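Long-range contacts in uncharacterized protein (Planctomyces limnophilus, PDB 4H7L), which is of unknown function but binds a copper ion in a cupin-type beta barrel: residues Ala35-Gly40 with Ser48-Gln53; His66-Val71 with Ile112-Ser117. All coordinates share one frame; numbering follows the deposited sequence.

Interaction 1 (Ala35-Gly40 with Ser48-Gln53); sequences AQRAFG and SVHYTQ
Arg37 lays its aliphatic chain over one face of the His50 ring, with CD above the plane, toward the rim, 3.8 Å from the ring centroid in a CH-pi contact. The chain is extended from CG to NE, and it carries the guanidinium past the imidazole: the two planes stand 76° apart, His50 CD2 lies at the guanidinium edge, in its plane, and Ala35 CB sits over one guanidinium face. Phe120 packs edge-to-face with the same imidazole. An alanine in place of His50 would probably leave the methylenes of Arg37 without the ring they lie on and open a gap beside Phe120. On the other face of the sheet Gln36 and Tyr51 run side by side; Gln36 OE1 comes to the ring edge, in plane, 3.1 Å from Tyr51 CD2, while Gln36 NE2 is hydrogen-bonded to Ile25 O. Two reciprocal backbone pairs, Gln36 with Tyr51 and Ala38 with Val49, tie the strands. Phe39 lies just past the end of strand 33-38; its O takes a weak bond from Ser48 OG, whose stronger hydrogen bond is with Phe120 N. The whole is an antiparallel beta hairpin of strands 33-38 and 48-54 within the curled sheet of a cupin barrel.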
loop_
_atom_site.group_PDB
_atom_site.type_symbol
_atom_site.label_atom_id
_atom_site.label_comp_id
_atom_site.label_asym_id
_atom_site.label_seq_id
_atom_site.Cartn_x
_atom_site.Cartn_y
_atom_site.Cartn_z
ATOM N N ALA B 35 9.987 3.491 -11.151
ATOM C CA ALA B 35 8.722 2.959 -10.657
ATOM C C ALA B 35 8.459 1.557 -11.201
ATOM O O ALA B 35 8.662 1.289 -12.383
ATOM C CB ALA B 35 7.581 3.887 -11.039
ATOM N N GLN B 36 8.005 0.667 -10.327
ATOM C CA GLN B 36 7.563 -0.660 -10.734
ATOM C C GLN B 36 6.076 -0.773 -10.414
ATOM O O GLN B 36 5.687 -1.044 -9.278
ATOM C CB GLN B 36 8.388 -1.743 -10.033
ATOM C CG GLN B 36 9.839 -1.788 -10.515
ATOM C CD GLN B 36 10.726 -2.716 -9.697
ATOM O OE1 GLN B 36 11.102 -2.401 -8.572
ATOM N NE2 GLN B 36 11.079 -3.859 -10.272
ATOM N N ARG B 37 5.250 -0.553 -11.431
ATOM C CA ARG B 37 3.824 -0.320 -11.233
ATOM C C ARG B 37 2.989 -1.584 -11.415
ATOM O O ARG B 37 3.153 -2.314 -12.388
ATOM C CB ARG B 37 3.345 0.771 -12.196
ATOM C CG ARG B 37 4.240 2.011 -12.217
ATOM C CD ARG B 37 3.538 3.201 -12.857
ATOM N NE ARG B 37 4.290 4.444 -12.689
ATOM C CZ ARG B 37 5.142 4.952 -13.579
ATOM N NH1 ARG B 37 5.379 4.338 -14.732
ATOM N NH2 ARG B 37 5.767 6.090 -13.316
ATOM N N ALA B 38 2.084 -1.827 -10.472
ATOM C CA ALA B 38 1.227 -3.007 -10.508
ATOM C C ALA B 38 -0.247 -2.636 -10.408
ATOM O O ALA B 38 -0.602 -1.606 -9.839
ATOM C CB ALA B 38 1.595 -3.954 -9.379
ATOM N N PHE B 39 -1.095 -3.489 -10.974
ATOM C CA PHE B 39 -2.542 -3.367 -10.828
ATOM C C PHE B 39 -3.099 -2.079 -11.419
ATOM O O PHE B 39 -3.888 -1.389 -10.781
ATOM C CB PHE B 39 -2.931 -3.483 -9.352
ATOM C CG PHE B 39 -2.417 -4.732 -8.695
ATOM C CD1 PHE B 39 -2.738 -5.975 -9.201
ATOM C CD2 PHE B 39 -1.611 -4.661 -7.575
ATOM C CE1 PHE B 39 -2.264 -7.124 -8.608
ATOM C CE2 PHE B 39 -1.134 -5.809 -6.975
ATOM C CZ PHE B 39 -1.462 -7.042 -7.490
ATOM N N GLY B 40 -2.700 -1.771 -12.649
ATOM C CA GLY B 40 -3.225 -0.613 -13.351
ATOM C C GLY B 40 -4.732 -0.676 -13.526
ATOM O O GLY B 40 -5.418 -1.479 -12.888
ATOM N N SER B 48 -3.985 1.218 -7.682
ATOM C CA SER B 48 -2.721 0.778 -8.245
ATOM C C SER B 48 -1.731 0.695 -7.104
ATOM O O SER B 48 -1.876 1.396 -6.106
ATOM C CB SER B 48 -2.213 1.769 -9.290
ATOM O OG SER B 48 -3.135 1.908 -10.352
ATOM N N VAL B 49 -0.721 -0.153 -7.249
ATOM C CA VAL B 49 0.327 -0.248 -6.245
ATOM C C VAL B 49 1.698 -0.191 -6.907
ATOM O O VAL B 49 2.071 -1.081 -7.670
ATOM C CB VAL B 49 0.190 -1.526 -5.406
ATOM C CG1 VAL B 49 1.340 -1.640 -4.421
ATOM C CG2 VAL B 49 -1.136 -1.516 -4.668
ATOM N N HIS B 50 2.432 0.878 -6.619
ATOM C CA HIS B 50 3.760 1.086 -7.177
ATOM C C HIS B 50 4.823 0.789 -6.129
ATOM O O HIS B 50 4.652 1.109 -4.954
ATOM C CB HIS B 50 3.933 2.539 -7.622
ATOM C CG HIS B 50 2.888 3.019 -8.580
ATOM N ND1 HIS B 50 1.928 2.194 -9.122
ATOM C CD2 HIS B 50 2.661 4.250 -9.095
ATOM C CE1 HIS B 50 1.151 2.897 -9.929
ATOM N NE2 HIS B 50 1.577 4.146 -9.931
ATOM N N TYR B 51 5.918 0.179 -6.562
ATOM C CA TYR B 51 7.109 0.055 -5.736
ATOM C C TYR B 51 8.146 0.985 -6.351
ATOM O O TYR B 51 8.686 0.710 -7.421
ATOM C CB TYR B 51 7.586 -1.394 -5.708
ATOM C CG TYR B 51 8.914 -1.615 -5.023
ATOM C CD1 TYR B 51 9.053 -1.447 -3.657
ATOM C CD2 TYR B 51 10.020 -2.024 -5.744
ATOM C CE1 TYR B 51 10.262 -1.661 -3.031
ATOM C CE2 TYR B 51 11.234 -2.243 -5.130
ATOM C CZ TYR B 51 11.349 -2.061 -3.771
ATOM O OH TYR B 51 12.554 -2.281 -3.147
ATOM N N THR B 52 8.404 2.098 -5.677
ATOM C CA THR B 52 9.077 3.225 -6.305
ATOM C C THR B 52 10.388 3.593 -5.630
ATOM O O THR B 52 10.453 3.755 -4.412
ATOM C CB THR B 52 8.167 4.468 -6.305
ATOM O OG1 THR B 52 6.980 4.197 -7.060
ATOM C CG2 THR B 52 8.883 5.664 -6.906
ATOM N N GLN B 53 11.427 3.739 -6.444
ATOM C CA GLN B 53 12.737 4.160 -5.971
ATOM C C GLN B 53 12.933 5.650 -6.222
ATOM O O GLN B 53 12.974 6.091 -7.370
ATOM C CB GLN B 53 13.835 3.375 -6.693
ATOM C CG GLN B 53 13.761 1.870 -6.496
ATOM C CD GLN B 53 14.119 1.459 -5.087
ATOM O OE1 GLN B 53 14.332 2.307 -4.219
ATOM N NE2 GLN B 53 14.197 0.156 -4.849
#

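Interaction 2 (His66-Val71 with Ile112-Ser117); sequences HQEIYV and IINIVS. With CU (copper (II) ion), chain D.
Glu68 divides its carboxylate between a metal and an amide: OE2 binds the copper ion at 2.2 Å, while OE1 takes a nearly straight hydrogen bond from Asn114 ND2, 3.1 Å long. The amide and carboxylate planes are 80° apart, and the N-H comes down on OE1 from above the carboxylate, although OE1 itself lies in the plane of the amide. Tyr70 OH donates to Glu68 OE2, also from above, which gives the metal-bound oxygen a second partner and should limit turning of the carboxylate. His61, His63 and His104 complete the copper site. Asn114 CG is anti to its backbone N (chi1 -177°), which sets it alongside the Tyr70 ring; chi2 of 11° then puts Asn114 OD1 at the ring edge, 3.2 Å from Tyr70 CE1. One face of that ring receives Ile112 CD1, 3.8 Å from the centroid. On the reverse of the sheet Ile69 packs on Ile115 and Val71 on Ile113, and Ile115 meets Ile115 of the second subunit. Six backbone hydrogen bonds, in three reciprocal pairs, hold the antiparallel strands in register. Strand 110-117 lies between 67-72 and 48-54, and strand 94-98 pairs with the other edge of 67-72, while His104 and Ile106 of strand 104-107 pack against Tyr70.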
loop_
_atom_site.group_PDB
_atom_site.type_symbol
_atom_site.label_atom_id
_atom_site.label_comp_id
_atom_site.label_asym_id
_atom_site.label_seq_id
_atom_site.Cartn_x
_atom_site.Cartn_y
_atom_site.Cartn_z
ATOM N N HIS B 66 -6.716 11.955 -8.174
ATOM C CA HIS B 66 -6.143 10.776 -7.537
ATOM C C HIS B 66 -5.597 11.109 -6.165
ATOM O O HIS B 66 -4.936 12.129 -5.980
ATOM C CB HIS B 66 -5.008 10.213 -8.389
ATOM C CG HIS B 66 -5.462 9.627 -9.685
ATOM N ND1 HIS B 66 -5.818 10.402 -10.769
ATOM C CD2 HIS B 66 -5.631 8.341 -10.070
ATOM C CE1 HIS B 66 -6.182 9.617 -11.765
ATOM N NE2 HIS B 66 -6.078 8.361 -11.368
ATOM N N GLN B 67 -5.861 10.241 -5.203
ATOM C CA GLN B 67 -5.249 10.374 -3.895
ATOM C C GLN B 67 -4.195 9.288 -3.770
ATOM O O GLN B 67 -4.378 8.175 -4.260
ATOM C CB GLN B 67 -6.294 10.285 -2.779
ATOM C CG GLN B 67 -6.816 8.894 -2.477
ATOM C CD GLN B 67 -6.871 8.603 -0.987
ATOM O OE1 GLN B 67 -7.870 8.088 -0.482
ATOM N NE2 GLN B 67 -5.792 8.921 -0.274
ATOM N N GLU B 68 -3.079 9.630 -3.143
ATOM C CA GLU B 68 -1.965 8.706 -3.016
ATOM C C GLU B 68 -1.669 8.428 -1.549
ATOM O O GLU B 68 -1.890 9.278 -0.691
ATOM C CB GLU B 68 -0.725 9.278 -3.711
ATOM C CG GLU B 68 -0.892 9.470 -5.213
ATOM C CD GLU B 68 0.395 9.897 -5.909
ATOM O OE1 GLU B 68 0.725 9.295 -6.954
ATOM O OE2 GLU B 68 1.071 10.838 -5.427
ATOM N N ILE B 69 -1.195 7.223 -1.267
ATOM C CA ILE B 69 -0.716 6.892 0.064
ATOM C C ILE B 69 0.673 6.292 -0.041
ATOM O O ILE B 69 0.838 5.179 -0.535
ATOM C CB ILE B 69 -1.628 5.889 0.786
ATOM C CG1 ILE B 69 -3.037 6.460 0.937
ATOM C CG2 ILE B 69 -1.044 5.545 2.154
ATOM C CD1 ILE B 69 -4.008 5.498 1.589
ATOM N N TYR B 70 1.669 7.041 0.415
ATOM C CA TYR B 70 3.042 6.561 0.419
ATOM C C TYR B 70 3.298 5.772 1.695
ATOM O O TYR B 70 2.875 6.173 2.775
ATOM C CB TYR B 70 4.027 7.731 0.357
ATOM C CG TYR B 70 4.011 8.542 -0.925
ATOM C CD1 TYR B 70 3.118 8.265 -1.949
ATOM C CD2 TYR B 70 4.910 9.586 -1.110
ATOM C CE1 TYR B 70 3.115 9.012 -3.117
ATOM C CE2 TYR B 70 4.917 10.333 -2.274
ATOM C CZ TYR B 70 4.017 10.042 -3.273
ATOM O OH TYR B 70 4.023 10.785 -4.434
ATOM N N VAL B 71 3.979 4.643 1.568
ATOM C CA VAL B 71 4.475 3.920 2.732
ATOM C C VAL B 71 5.984 3.766 2.614
ATOM O O VAL B 71 6.470 3.031 1.755
ATOM C CB VAL B 71 3.850 2.519 2.846
ATOM C CG1 VAL B 71 4.372 1.812 4.087
ATOM C CG2 VAL B 71 2.336 2.608 2.880
ATOM N N ILE B 112 9.610 3.536 -1.545
ATOM C CA ILE B 112 8.246 3.596 -1.053
ATOM C C ILE B 112 7.303 2.655 -1.786
ATOM O O ILE B 112 7.581 2.215 -2.901
ATOM C CB ILE B 112 7.677 5.021 -1.164
ATOM C CG1 ILE B 112 7.539 5.432 -2.631
ATOM C CG2 ILE B 112 8.566 6.006 -0.426
ATOM C CD1 ILE B 112 6.408 6.398 -2.877
ATOM N N ILE B 113 6.198 2.331 -1.123
ATOM C CA ILE B 113 5.046 1.744 -1.780
ATOM C C ILE B 113 4.052 2.870 -2.000
ATOM O O ILE B 113 3.542 3.438 -1.043
ATOM C CB ILE B 113 4.348 0.689 -0.905
ATOM C CG1 ILE B 113 5.298 -0.458 -0.554
ATOM C CG2 ILE B 113 3.108 0.161 -1.614
ATOM C CD1 ILE B 113 5.655 -1.333 -1.716
ATOM N N ASN B 114 3.776 3.199 -3.252
ATOM C CA ASN B 114 2.794 4.229 -3.543
ATOM C C ASN B 114 1.461 3.601 -3.924
ATOM O O ASN B 114 1.347 2.924 -4.944
ATOM C CB ASN B 114 3.289 5.153 -4.655
ATOM C CG ASN B 114 2.323 6.279 -4.943
ATOM O OD1 ASN B 114 1.370 6.500 -4.190
ATOM N ND2 ASN B 114 2.562 7.002 -6.033
ATOM N N ILE B 115 0.456 3.824 -3.088
ATOM C CA ILE B 115 -0.880 3.295 -3.322
ATOM C C ILE B 115 -1.755 4.399 -3.896
ATOM O O ILE B 115 -1.971 5.425 -3.255
ATOM C CB ILE B 115 -1.489 2.769 -2.014
ATOM C CG1 ILE B 115 -0.608 1.659 -1.437
ATOM C CG2 ILE B 115 -2.891 2.243 -2.250
ATOM C CD1 ILE B 115 -0.737 1.492 0.060
ATOM N N VAL B 116 -2.254 4.187 -5.110
ATOM C CA VAL B 116 -2.978 5.227 -5.835
ATOM C C VAL B 116 -4.428 4.834 -6.100
ATOM O O VAL B 116 -4.700 3.727 -6.568
ATOM C CB VAL B 116 -2.307 5.504 -7.191
ATOM C CG1 VAL B 116 -3.006 6.650 -7.909
ATOM C CG2 VAL B 116 -0.828 5.805 -7.004
ATOM N N SER B 117 -5.358 5.742 -5.815
ATOM C CA SER B 117 -6.775 5.484 -6.070
ATOM C C SER B 117 -7.472 6.710 -6.677
ATOM O O SER B 117 -7.273 7.831 -6.222
ATOM C CB SER B 117 -7.484 5.086 -4.779
ATOM O OG SER B 117 -7.958 6.233 -4.106
HETATM CU CU CU D . 2.198 12.182 -6.736
#

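Strand 110-117 joins the two contacts: His50 O lies 2.8 Å from Asn114 N and Ser48 N 2.8 Å from Val116 O, both probable hydrogen bonds, so the hairpin of interaction 1 and the strand pair of interaction 2 run on as one sheet. Their centres are 9 Å apart. Interaction 2 supplies a copper ligand directly; interaction 1 lies further along the same sheet, the His50 side chain being about 8 Å from the copper ion and about 6 Å from the side chain of Glu68. On the reverse face Val49 CG1 meets Ile113 CG2 at 3.8 Å, and here both contacts reach the second subunit, where Val49 packs on its Ile69.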